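Long-range contacts in N-acetyl-beta-D glucosaminidase (Rhizomucor miehei CAU432, PDB 4ZM6), which probably removes beta-linked N-acetylglucosamine with its glycoside hydrolase family 3 region and acetylates glucosamine from acetyl-CoA with a GCN5-related acetyltransferase region: residues Val763-Ile768 with Val800-Glu805; Lys391-Ala396 with Gln440-Ala445; Val197-Leu202 with Leu234-Asn239. All coordinates share one frame; numbering follows the deposited sequence.

Overall arrangement
From the N terminus, contact 3 comes first, joining two loops that follow strands 178-181 and 227-230 of the hydrolase barrel region and closing a 31-residue excursion. Contact 2 follows, closing a 43-residue excursion by packing strand 392-397 against helix 439-444 in a separate six-stranded alpha/beta unit. Contact 1 comes last, pairing strands 763-771 and 794-802 in the C-terminal acetyltransferase region across another 31 residues. All three are in series, none nested or crossing, so each closure is local to its own part of the chain. Their centres lie about 49 Å apart for contacts 2 and 3, and about 82 Å for contacts 1 and 2, which sit on opposite sides of the chain's centre.

Contact 1. Residues Val763-Ile768 with Val800-Glu805; sequences VIASLI and VGVAQE
S766 and G801 form the hydrogen-bonded pair at the centre of this antiparallel contact, S766 N donating to G801 O at 3.0 Å and G801 N returning the bond to S766 O at 3.1 Å. Two residues further along, A803 N, just past the end of its strand, still reaches I764 O at 2.9 Å. Between these bonds A765 and V802 make a non-hydrogen-bonded pair, with A765 CB 4.3 Å from V802 CG2. L767 and V800 lie side by side and point the same way. V800 CG1 is anti to the backbone N (chi1 175°), which leaves CG2 beside that nitrogen, 3.8 Å from L767 CB. The pairing is consistent with the GCN5-related acetyltransferase fold: 794-802 lies antiparallel to 763-771 and parallel to 830-836, with helix 811-825 between the parallel pair in sequence. On the other edge of strand 763-771, I764 and A765 both face A754 in a classic beta bulge. Residues 764-767 are all buried. A765 and L767 meet I811 and I815 of helix 811-825, while S766 touches L724 and F727 of helix 721-731, its OG hydrogen-bonded to Y739 OH of helix 736-745. V800 and V802, by contrast, are partly exposed, with a sulfate ion near the V802 side chain, and beyond A803 the chain leaves the pairing, Q804 and exposed E805 making no contact with strand 763-768.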
loop_
_atom_site.group_PDB
_atom_site.type_symbol
_atom_site.label_atom_id
_atom_site.label_comp_id
_atom_site.label_asym_id
_atom_site.label_seq_id
_atom_site.Cartn_x
_atom_site.Cartn_y
_atom_site.Cartn_z
ATOM N N VAL A 763 -46.637 8.158 -18.290
ATOM C CA VAL A 763 -46.294 8.460 -16.902
ATOM C C VAL A 763 -46.114 9.968 -16.738
ATOM O O VAL A 763 -45.356 10.597 -17.477
ATOM C CB VAL A 763 -45.003 7.736 -16.467
ATOM C CG1 VAL A 763 -44.609 8.141 -15.049
ATOM C CG2 VAL A 763 -45.179 6.225 -16.567
ATOM N N ILE A 764 -46.822 10.541 -15.772
ATOM C CA ILE A 764 -46.792 11.989 -15.532
ATOM C C ILE A 764 -46.285 12.368 -14.138
ATOM O O ILE A 764 -46.063 13.542 -13.858
ATOM C CB ILE A 764 -48.182 12.633 -15.768
ATOM C CG1 ILE A 764 -49.234 12.066 -14.807
ATOM C CG2 ILE A 764 -48.606 12.449 -17.222
ATOM C CD1 ILE A 764 -50.653 12.481 -15.137
ATOM N N ALA A 765 -46.106 11.381 -13.270
ATOM C CA ALA A 765 -45.580 11.610 -11.937
ATOM C C ALA A 765 -45.119 10.272 -11.381
ATOM O O ALA A 765 -45.418 9.222 -11.964
ATOM C CB ALA A 765 -46.640 12.226 -11.035
ATOM N N SER A 766 -44.392 10.302 -10.268
ATOM C CA SER A 766 -43.952 9.070 -9.629
ATOM C C SER A 766 -43.466 9.315 -8.216
ATOM O O SER A 766 -43.135 10.440 -7.865
ATOM C CB SER A 766 -42.826 8.415 -10.439
ATOM O OG SER A 766 -41.558 8.839 -9.981
ATOM N N LEU A 767 -43.429 8.253 -7.413
ATOM C CA LEU A 767 -42.757 8.285 -6.111
ATOM C C LEU A 767 -42.383 6.887 -5.656
ATOM O O LEU A 767 -42.826 5.903 -6.238
ATOM C CB LEU A 767 -43.614 8.985 -5.051
ATOM C CG LEU A 767 -44.932 8.326 -4.635
ATOM C CD1 LEU A 767 -44.714 7.123 -3.730
ATOM C CD2 LEU A 767 -45.820 9.343 -3.933
ATOM N N ILE A 768 -41.573 6.823 -4.599
ATOM C CA ILE A 768 -41.051 5.568 -4.066
ATOM C C ILE A 768 -41.595 5.325 -2.673
ATOM O O ILE A 768 -41.249 6.044 -1.739
ATOM C CB ILE A 768 -39.508 5.586 -3.979
ATOM C CG1 ILE A 768 -38.893 5.634 -5.379
ATOM C CG2 ILE A 768 -38.993 4.353 -3.239
ATOM C CD1 ILE A 768 -37.424 5.994 -5.376
ATOM N N VAL A 800 -40.523 11.976 -4.721
ATOM C CA VAL A 800 -41.805 12.457 -5.216
ATOM C C VAL A 800 -41.539 13.524 -6.266
ATOM O O VAL A 800 -40.746 14.445 -6.043
ATOM C CB VAL A 800 -42.620 13.108 -4.083
ATOM C CG1 VAL A 800 -43.908 13.714 -4.621
ATOM C CG2 VAL A 800 -42.909 12.103 -2.975
ATOM N N GLY A 801 -42.207 13.406 -7.410
ATOM C CA GLY A 801 -42.001 14.336 -8.511
ATOM C C GLY A 801 -43.072 14.249 -9.580
ATOM O O GLY A 801 -43.522 13.161 -9.946
ATOM N N VAL A 802 -43.476 15.413 -10.079
ATOM C CA VAL A 802 -44.410 15.524 -11.187
ATOM C C VAL A 802 -43.636 16.028 -12.395
ATOM O O VAL A 802 -42.627 16.704 -12.237
ATOM C CB VAL A 802 -45.521 16.525 -10.843
ATOM C CG1 VAL A 802 -46.598 16.537 -11.922
ATOM C CG2 VAL A 802 -46.105 16.204 -9.472
ATOM N N ALA A 803 -44.100 15.695 -13.595
ATOM C CA ALA A 803 -43.469 16.176 -14.827
ATOM C C ALA A 803 -43.629 17.681 -14.922
ATOM O O ALA A 803 -44.588 18.231 -14.384
ATOM C CB ALA A 803 -44.092 15.512 -16.046
ATOM N N GLN A 804 -42.689 18.342 -15.599
ATOM C CA GLN A 804 -42.771 19.802 -15.788
ATOM C C GLN A 804 -44.070 20.215 -16.484
ATOM O O GLN A 804 -44.809 21.071 -15.988
ATOM C CB GLN A 804 -41.552 20.416 -16.523
ATOM C CG GLN A 804 -40.644 19.511 -17.351
ATOM C CD GLN A 804 -39.323 19.218 -16.649
ATOM O OE1 GLN A 804 -39.293 18.896 -15.459
ATOM N NE2 GLN A 804 -38.220 19.338 -17.387
ATOM N N GLU A 805 -44.335 19.583 -17.624
ATOM C CA GLU A 805 -45.556 19.803 -18.397
ATOM C C GLU A 805 -46.844 19.786 -17.551
ATOM O O GLU A 805 -47.756 20.584 -17.785
ATOM C CB GLU A 805 -45.657 18.722 -19.477
ATOM C CG GLU A 805 -46.780 18.918 -20.486
ATOM C CD GLU A 805 -46.466 19.968 -21.537
ATOM O OE1 GLU A 805 -45.335 20.504 -21.549
ATOM O OE2 GLU A 805 -47.361 20.249 -22.361
#

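Contact 2. Residues Lys391-Ala396 with Gln440-Ala445; sequences KILFLA and QKIQEA
K391 and A445 bring the two backbones nearest, their CA atoms 5.2 Å apart, and from there strand 392-396 and helix 440-444 diverge, running at 138° to each other with a closest axial approach of 8.7 Å. Alternation along the strand decides which side chains take part: L393 and L395 point at the helix, whereas I392 points away from it. L393 carries most of the contact. Its CG is anti to the backbone N (chi1 -178°), and from it CD2 reaches to 3.7 Å from K441 CB, the two side chains crossing at about a right angle. The same methyl is 4.1 Å from I442 CG1, which L395 CD1 approaches more distantly, at 4.4 Å. Nearer the root of the leucine, L393 CB meets A445 CB at 3.9 Å. A445, the first residue after the helix to leave helical angles, also puts its CB 3.8 Å from K391 O. The side-chain contacts across the interface are apolar, and K441 contributes its CB while its amino group forms a salt bridge with E427. Helix 439-444 belongs to a beta-alpha-beta crossover that leaves edge strand 426-431, passes over strand 392-397 and enters strand 447-452; I442 also touches M464 and L471 of helix 459-471, and on the sheet's other face F394 stacks on F415 of helix 413-422.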
loop_
_atom_site.group_PDB
_atom_site.type_symbol
_atom_site.label_atom_id
_atom_site.label_comp_id
_atom_site.label_asym_id
_atom_site.label_seq_id
_atom_site.Cartn_x
_atom_site.Cartn_y
_atom_site.Cartn_z
ATOM N N LYS A 391 14.259 35.526 39.331
ATOM C CA LYS A 391 15.030 36.064 38.221
ATOM C C LYS A 391 15.105 35.005 37.122
ATOM O O LYS A 391 15.593 33.896 37.358
ATOM C CB LYS A 391 16.435 36.448 38.698
ATOM C CG LYS A 391 17.271 37.230 37.689
ATOM C CD LYS A 391 16.891 38.707 37.627
ATOM C CE LYS A 391 18.111 39.595 37.383
ATOM N NZ LYS A 391 18.941 39.792 38.614
ATOM N N ILE A 392 14.604 35.348 35.936
ATOM C CA ILE A 392 14.703 34.483 34.768
ATOM C C ILE A 392 15.772 35.007 33.809
ATOM O O ILE A 392 15.720 36.165 33.386
ATOM C CB ILE A 392 13.358 34.386 34.009
ATOM C CG1 ILE A 392 12.295 33.711 34.888
ATOM C CG2 ILE A 392 13.535 33.613 32.698
ATOM C CD1 ILE A 392 10.955 33.494 34.211
ATOM N N LEU A 393 16.727 34.150 33.456
ATOM C CA LEU A 393 17.746 34.497 32.461
ATOM C C LEU A 393 17.420 33.858 31.114
ATOM O O LEU A 393 17.425 32.633 30.987
ATOM C CB LEU A 393 19.127 34.034 32.925
ATOM C CG LEU A 393 20.295 34.378 32.000
ATOM C CD1 LEU A 393 20.297 35.853 31.614
ATOM C CD2 LEU A 393 21.607 33.997 32.661
ATOM N N PHE A 394 17.134 34.687 30.115
ATOM C CA PHE A 394 16.855 34.194 28.775
ATOM C C PHE A 394 18.056 34.455 27.872
ATOM O O PHE A 394 18.363 35.603 27.553
ATOM C CB PHE A 394 15.588 34.849 28.206
ATOM C CG PHE A 394 15.285 34.472 26.774
ATOM C CD1 PHE A 394 15.338 33.148 26.357
ATOM C CD2 PHE A 394 14.927 35.442 25.849
ATOM C CE1 PHE A 394 15.052 32.802 25.047
ATOM C CE2 PHE A 394 14.632 35.101 24.535
ATOM C CZ PHE A 394 14.699 33.777 24.134
ATOM N N LEU A 395 18.730 33.376 27.477
ATOM C CA LEU A 395 19.877 33.441 26.575
ATOM C C LEU A 395 19.452 32.955 25.198
ATOM O O LEU A 395 18.978 31.830 25.065
ATOM C CB LEU A 395 21.012 32.566 27.105
ATOM C CG LEU A 395 21.463 32.856 28.538
ATOM C CD1 LEU A 395 22.606 31.939 28.940
ATOM C CD2 LEU A 395 21.870 34.315 28.687
ATOM N N ALA A 396 19.613 33.806 24.185
ATOM C CA ALA A 396 19.257 33.473 22.804
ATOM C C ALA A 396 20.491 33.508 21.912
ATOM O O ALA A 396 21.326 34.389 22.054
ATOM C CB ALA A 396 18.221 34.450 22.287
ATOM N N GLN A 440 28.416 33.314 36.084
ATOM C CA GLN A 440 27.866 33.942 37.296
ATOM C C GLN A 440 26.375 34.272 37.198
ATOM O O GLN A 440 25.642 34.146 38.177
ATOM C CB GLN A 440 28.667 35.205 37.647
ATOM C CG GLN A 440 28.239 35.870 38.950
ATOM C CD GLN A 440 29.255 36.864 39.503
ATOM O OE1 GLN A 440 29.011 37.501 40.531
ATOM N NE2 GLN A 440 30.394 37.000 38.833
ATOM N N LYS A 441 25.929 34.679 36.015
ATOM C CA LYS A 441 24.518 35.004 35.797
ATOM C C LYS A 441 23.678 33.727 35.834
ATOM O O LYS A 441 22.573 33.712 36.380
ATOM C CB LYS A 441 24.313 35.732 34.461
ATOM C CG LYS A 441 25.413 36.728 34.112
ATOM C CD LYS A 441 24.932 37.840 33.191
ATOM C CE LYS A 441 24.442 39.051 33.969
ATOM N NZ LYS A 441 24.379 40.259 33.105
ATOM N N ILE A 442 24.229 32.658 35.268
ATOM C CA ILE A 442 23.548 31.370 35.179
ATOM C C ILE A 442 23.319 30.736 36.552
ATOM O O ILE A 442 22.253 30.171 36.804
ATOM C CB ILE A 442 24.332 30.397 34.270
ATOM C CG1 ILE A 442 24.393 30.942 32.838
ATOM C CG2 ILE A 442 23.696 29.009 34.272
ATOM C CD1 ILE A 442 25.554 30.408 32.033
ATOM N N GLN A 443 24.304 30.847 37.439
ATOM C CA GLN A 443 24.203 30.248 38.781
ATOM C C GLN A 443 23.253 31.062 39.657
ATOM O O GLN A 443 22.536 30.509 40.487
ATOM C CB GLN A 443 25.571 30.146 39.485
ATOM C CG GLN A 443 26.798 30.279 38.588
ATOM C CD GLN A 443 28.114 29.967 39.283
ATOM O OE1 GLN A 443 29.188 30.209 38.726
ATOM N NE2 GLN A 443 28.042 29.435 40.500
ATOM N N GLU A 444 23.260 32.378 39.466
ATOM C CA GLU A 444 22.461 33.287 40.288
ATOM C C GLU A 444 20.978 33.274 39.924
ATOM O O GLU A 444 20.125 33.385 40.802
ATOM C CB GLU A 444 23.019 34.715 40.210
ATOM C CG GLU A 444 24.270 34.918 41.059
ATOM C CD GLU A 444 24.982 36.234 40.789
ATOM O OE1 GLU A 444 26.183 36.326 41.122
ATOM O OE2 GLU A 444 24.353 37.172 40.248
ATOM N N ALA A 445 20.671 33.138 38.636
ATOM C CA ALA A 445 19.278 33.121 38.180
ATOM C C ALA A 445 18.511 31.950 38.775
ATOM O O ALA A 445 19.083 30.902 39.067
ATOM C CB ALA A 445 19.213 33.062 36.662
#

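Contact 3. Residues Val197-Leu202 with Leu234-Asn239; sequences VINKTL and LLPHFN
L235 O accepts two backbone bonds, from F238 N and N239 N, each 2.8 Å long; the turn these bonds form carries H237 and F238, which lie against segment 197-202, while L235 CD2 packs 3.7 Å from I198 CB. Both segments belong to loops that follow strands of the TIM-barrel-type domain of glycoside hydrolase family 3, and their backbones meet in a single beta bridge between V197 and L234. The bridge is sealed by a nearly straight bond, I198 N to L234 O, at 2.7 Å. Outside it, V197 CG1 and P236 CG touch at 3.9 Å, their side chains crossing at about a right angle. N199 is the centre of an inverse gamma turn; its CG lies anti to the backbone N (chi1 -168°), and the amide beyond is only 17° from the plane of the H237 imidazole, with N199 OD1 3.4 Å from H237 CE1. The F238 ring presents its edge to K200 O, and its CZ comes to 3.9 Å from L202 CG. K200 NZ makes salt bridges with E209 and D186. T201 is the N-cap residue of helix 202-207, its N bonded to the E204 carboxylate, and it also packs on A535 of the second subunit. Its methyl makes a CH-pi contact: T201 CG2 sits over the centre of the H237 ring, 3.7 Å from the centroid and 14° off the ring normal.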
loop_
_atom_site.group_PDB
_atom_site.type_symbol
_atom_site.label_atom_id
_atom_site.label_comp_id
_atom_site.label_asym_id
_atom_site.label_seq_id
_atom_site.Cartn_x
_atom_site.Cartn_y
_atom_site.Cartn_z
ATOM N N VAL A 197 25.503 15.285 -3.307
ATOM C CA VAL A 197 25.590 13.998 -3.978
ATOM C C VAL A 197 24.604 13.052 -3.321
ATOM O O VAL A 197 24.619 12.890 -2.098
ATOM C CB VAL A 197 27.006 13.389 -3.871
ATOM C CG1 VAL A 197 27.170 12.254 -4.873
ATOM C CG2 VAL A 197 28.075 14.455 -4.085
ATOM N N ILE A 198 23.744 12.448 -4.138
ATOM C CA ILE A 198 22.826 11.401 -3.691
ATOM C C ILE A 198 23.254 10.100 -4.363
ATOM O O ILE A 198 22.929 9.849 -5.525
ATOM C CB ILE A 198 21.356 11.729 -4.047
ATOM C CG1 ILE A 198 20.968 13.131 -3.546
ATOM C CG2 ILE A 198 20.418 10.670 -3.481
ATOM C CD1 ILE A 198 21.184 13.365 -2.064
ATOM N N ASN A 199 24.005 9.287 -3.624
ATOM C CA ASN A 199 24.560 8.045 -4.148
ATOM C C ASN A 199 23.592 6.899 -3.892
ATOM O O ASN A 199 23.830 6.056 -3.026
ATOM C CB ASN A 199 25.931 7.768 -3.512
ATOM C CG ASN A 199 26.692 6.654 -4.210
ATOM O OD1 ASN A 199 26.727 6.581 -5.441
ATOM N ND2 ASN A 199 27.318 5.783 -3.424
ATOM N N LYS A 200 22.494 6.882 -4.650
ATOM C CA LYS A 200 21.434 5.890 -4.468
ATOM C C LYS A 200 20.938 5.350 -5.794
ATOM O O LYS A 200 20.920 6.065 -6.800
ATOM C CB LYS A 200 20.244 6.498 -3.730
ATOM C CG LYS A 200 20.584 7.116 -2.387
ATOM C CD LYS A 200 19.338 7.366 -1.560
ATOM C CE LYS A 200 19.629 8.288 -0.390
ATOM N NZ LYS A 200 18.630 8.129 0.698
ATOM N N THR A 201 20.521 4.085 -5.772
ATOM C CA THR A 201 19.921 3.431 -6.930
ATOM C C THR A 201 18.425 3.715 -6.965
ATOM O O THR A 201 17.852 4.209 -5.987
ATOM C CB THR A 201 20.138 1.901 -6.895
ATOM O OG1 THR A 201 19.728 1.381 -5.622
ATOM C CG2 THR A 201 21.602 1.555 -7.134
ATOM N N LEU A 202 17.796 3.390 -8.092
ATOM C CA LEU A 202 16.360 3.605 -8.255
ATOM C C LEU A 202 15.568 2.830 -7.197
ATOM O O LEU A 202 14.558 3.323 -6.696
ATOM C CB LEU A 202 15.892 3.195 -9.659
ATOM C CG LEU A 202 14.858 4.067 -10.390
ATOM C CD1 LEU A 202 14.013 3.195 -11.309
ATOM C CD2 LEU A 202 13.954 4.865 -9.463
ATOM N N LEU A 234 23.586 15.581 -7.585
ATOM C CA LEU A 234 24.340 14.633 -8.393
ATOM C C LEU A 234 23.934 13.217 -8.001
ATOM O O LEU A 234 23.992 12.848 -6.823
ATOM C CB LEU A 234 25.848 14.846 -8.179
ATOM C CG LEU A 234 26.839 14.421 -9.273
ATOM C CD1 LEU A 234 26.817 12.921 -9.502
ATOM C CD2 LEU A 234 26.585 15.165 -10.576
ATOM N N LEU A 235 23.519 12.436 -8.997
ATOM C CA LEU A 235 23.092 11.051 -8.792
ATOM C C LEU A 235 23.955 10.119 -9.643
ATOM O O LEU A 235 23.609 9.820 -10.789
ATOM C CB LEU A 235 21.610 10.908 -9.147
ATOM C CG LEU A 235 20.669 11.579 -8.135
ATOM C CD1 LEU A 235 19.659 12.488 -8.819
ATOM C CD2 LEU A 235 19.968 10.545 -7.260
ATOM N N PRO A 236 25.094 9.666 -9.083
ATOM C CA PRO A 236 26.076 8.867 -9.823
ATOM C C PRO A 236 25.515 7.623 -10.513
ATOM O O PRO A 236 25.969 7.287 -11.606
ATOM C CB PRO A 236 27.088 8.472 -8.744
ATOM C CG PRO A 236 27.013 9.574 -7.752
ATOM C CD PRO A 236 25.561 9.955 -7.714
ATOM N N HIS A 237 24.541 6.958 -9.893
ATOM C CA HIS A 237 23.911 5.776 -10.496
ATOM C C HIS A 237 23.025 6.099 -11.709
ATOM O O HIS A 237 22.587 5.187 -12.402
ATOM C CB HIS A 237 23.083 5.008 -9.462
ATOM C CG HIS A 237 23.899 4.318 -8.413
ATOM N ND1 HIS A 237 24.062 4.828 -7.140
ATOM C CD2 HIS A 237 24.581 3.149 -8.440
ATOM C CE1 HIS A 237 24.814 4.004 -6.431
ATOM N NE2 HIS A 237 25.142 2.978 -7.196
ATOM N N PHE A 238 22.751 7.383 -11.947
ATOM C CA PHE A 238 21.960 7.825 -13.104
ATOM C C PHE A 238 22.808 8.646 -14.073
ATOM O O PHE A 238 22.861 8.350 -15.266
ATOM C CB PHE A 238 20.766 8.670 -12.642
ATOM C CG PHE A 238 19.769 7.915 -11.807
ATOM C CD1 PHE A 238 20.031 7.636 -10.471
ATOM C CD2 PHE A 238 18.563 7.497 -12.353
ATOM C CE1 PHE A 238 19.117 6.945 -9.698
ATOM C CE2 PHE A 238 17.644 6.806 -11.584
ATOM C CZ PHE A 238 17.922 6.529 -10.255
ATOM N N ASN A 239 23.441 9.694 -13.554
ATOM C CA ASN A 239 24.345 10.533 -14.336
ATOM C C ASN A 239 25.394 11.167 -13.427
ATOM O O ASN A 239 25.071 12.022 -12.591
ATOM C CB ASN A 239 23.565 11.619 -15.080
ATOM C CG ASN A 239 24.450 12.472 -15.971
ATOM O OD1 ASN A 239 25.574 12.823 -15.608
ATOM N ND2 ASN A 239 23.937 12.821 -17.143
#